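Long-range contact in elafin (Homo sapiens, PDB 1FLE), which is a skin inhibitor specific for neutrophil and pancreatic elastase and may prevent elastase-mediated tissue proteolysis: residues B[14-19]-B[53-57]. Residues are numbered along the deposited sequence.
Sequences GSCPII and CFVPQ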
loop_
_atom_site.group_PDB
_atom_site.type_symbol
_atom_site.label_atom_id
_atom_site.label_comp_id
_atom_site.label_asym_id
_atom_site.label_seq_id
_atom_site.Cartn_x
_atom_site.Cartn_y
_atom_site.Cartn_z
ATOM N N GLY B 14 32.620 3.717 -6.013
ATOM C CA GLY B 14 32.128 2.458 -5.430
ATOM C C GLY B 14 30.830 1.887 -5.901
ATOM O O GLY B 14 30.184 2.403 -6.831
ATOM N N SER B 15 30.400 0.804 -5.242
ATOM C CA SER B 15 29.149 0.138 -5.598
ATOM C C SER B 15 27.981 0.572 -4.717
ATOM O O SER B 15 28.066 1.031 -3.580
ATOM C CB SER B 15 29.237 -1.381 -5.575
ATOM O OG SER B 15 29.969 -1.927 -6.645
ATOM N N CYS B 16 26.846 0.370 -5.359
ATOM C CA CYS B 16 25.537 0.628 -4.749
ATOM C C CYS B 16 25.175 -0.636 -3.963
ATOM O O CYS B 16 25.541 -1.744 -4.379
ATOM C CB CYS B 16 24.496 0.760 -5.879
ATOM S SG CYS B 16 24.560 2.385 -6.671
ATOM N N PRO B 17 24.432 -0.408 -2.909
ATOM C CA PRO B 17 23.931 -1.546 -2.105
ATOM C C PRO B 17 22.781 -2.228 -2.865
ATOM O O PRO B 17 22.092 -1.536 -3.671
ATOM C CB PRO B 17 23.428 -0.844 -0.838
ATOM C CG PRO B 17 22.947 0.492 -1.338
ATOM C CD PRO B 17 23.959 0.892 -2.400
ATOM N N ILE B 18 22.587 -3.525 -2.630
ATOM C CA ILE B 18 21.432 -4.211 -3.213
ATOM C C ILE B 18 20.286 -3.912 -2.203
ATOM O O ILE B 18 20.495 -3.840 -0.981
ATOM C CB ILE B 18 21.483 -5.737 -3.456
ATOM C CG1 ILE B 18 21.931 -6.463 -2.159
ATOM C CG2 ILE B 18 22.288 -6.161 -4.719
ATOM C CD1 ILE B 18 21.424 -7.928 -2.031
ATOM N N ILE B 19 19.140 -3.691 -2.781
ATOM C CA ILE B 19 17.933 -3.410 -1.925
ATOM C C ILE B 19 16.967 -4.499 -2.370
ATOM O O ILE B 19 16.649 -4.566 -3.565
ATOM C CB ILE B 19 17.558 -1.918 -1.990
ATOM C CG1 ILE B 19 18.547 -1.030 -1.182
ATOM C CG2 ILE B 19 16.099 -1.590 -1.525
ATOM C CD1 ILE B 19 19.724 -0.389 -1.960
ATOM N N CYS B 53 20.144 8.390 -2.773
ATOM C CA CYS B 53 21.556 8.573 -2.494
ATOM C C CYS B 53 22.075 7.690 -1.384
ATOM O O CYS B 53 21.738 7.976 -0.206
ATOM C CB CYS B 53 21.828 10.051 -2.158
ATOM S SG CYS B 53 21.429 11.239 -3.480
ATOM N N PHE B 54 22.887 6.723 -1.753
ATOM C CA PHE B 54 23.478 5.741 -0.819
ATOM C C PHE B 54 24.972 5.994 -0.650
ATOM O O PHE B 54 25.599 6.684 -1.430
ATOM C CB PHE B 54 23.185 4.265 -1.253
ATOM C CG PHE B 54 21.703 4.001 -1.357
ATOM C CD1 PHE B 54 20.994 4.292 -2.530
ATOM C CD2 PHE B 54 20.982 3.529 -0.261
ATOM C CE1 PHE B 54 19.609 4.090 -2.622
ATOM C CE2 PHE B 54 19.603 3.319 -0.331
ATOM C CZ PHE B 54 18.902 3.617 -1.514
ATOM N N VAL B 55 25.446 5.444 0.461
ATOM C CA VAL B 55 26.871 5.408 0.784
ATOM C C VAL B 55 27.271 4.107 0.022
ATOM O O VAL B 55 26.565 3.105 0.226
ATOM C CB VAL B 55 27.107 5.276 2.289
ATOM C CG1 VAL B 55 28.555 4.956 2.614
ATOM C CG2 VAL B 55 26.667 6.499 3.087
ATOM N N PRO B 56 28.277 4.174 -0.811
ATOM C CA PRO B 56 28.742 3.020 -1.600
ATOM C C PRO B 56 29.348 1.874 -0.807
ATOM O O PRO B 56 29.326 1.790 0.426
ATOM C CB PRO B 56 29.725 3.678 -2.581
ATOM C CG PRO B 56 30.305 4.810 -1.785
ATOM C CD PRO B 56 29.080 5.400 -1.076
ATOM N N GLN B 57 29.914 0.904 -1.509
ATOM C CA GLN B 57 30.540 -0.307 -1.007
ATOM C C GLN B 57 31.788 -0.714 -1.801
ATOM O O GLN B 57 32.029 0.043 -2.779
ATOM C CB GLN B 57 29.561 -1.499 -0.947
ATOM C CG GLN B 57 28.781 -1.413 0.356
ATOM C CD GLN B 57 27.364 -1.930 0.264
ATOM O OE1 GLN B 57 26.614 -1.661 1.216
ATOM N NE2 GLN B 57 27.100 -2.635 -0.841
ATOM O OXT GLN B 57 32.429 -1.715 -1.420
#
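In this WAP-type four-disulfide core, the elastase inhibitor domain of elafin, the C-terminal tail joins the extended segment 14-19, in the loop before strand 21-23. Segment 53-57 leaves the hairpin formed by strands 43-46 and 51-54. Gln57, Pro17 and Phe54 give up much of the surface buried here. The terminal residue Gln57 pairs with Ser15 through the backbone. Ser15 N donates to the carboxylate Gln57 O at 3.0 Å, nearly in line. The return bond, from Gln57 N to Ser15 O at 2.8 Å, is bent and weak. The Gln57 side chain runs on along the segment, and its NE2 lies 3.6 Å from Pro17 CA. Pro17 packs between Gln57 and Phe54, with an apolar contact of 3.6 Å from Pro17 CD to Phe54 CB. The disulfide from Cys16 to Cys45 ties segment 14-19 to strand 43-46 covalently. Ile18 points away from the tail and packs on a basic side chain of the bound elastase. Ile19 turns back to Phe54 in a CH-pi contact, with Ile19 CD1 4.3 Å from the centroid of the Phe54 ring, over its face.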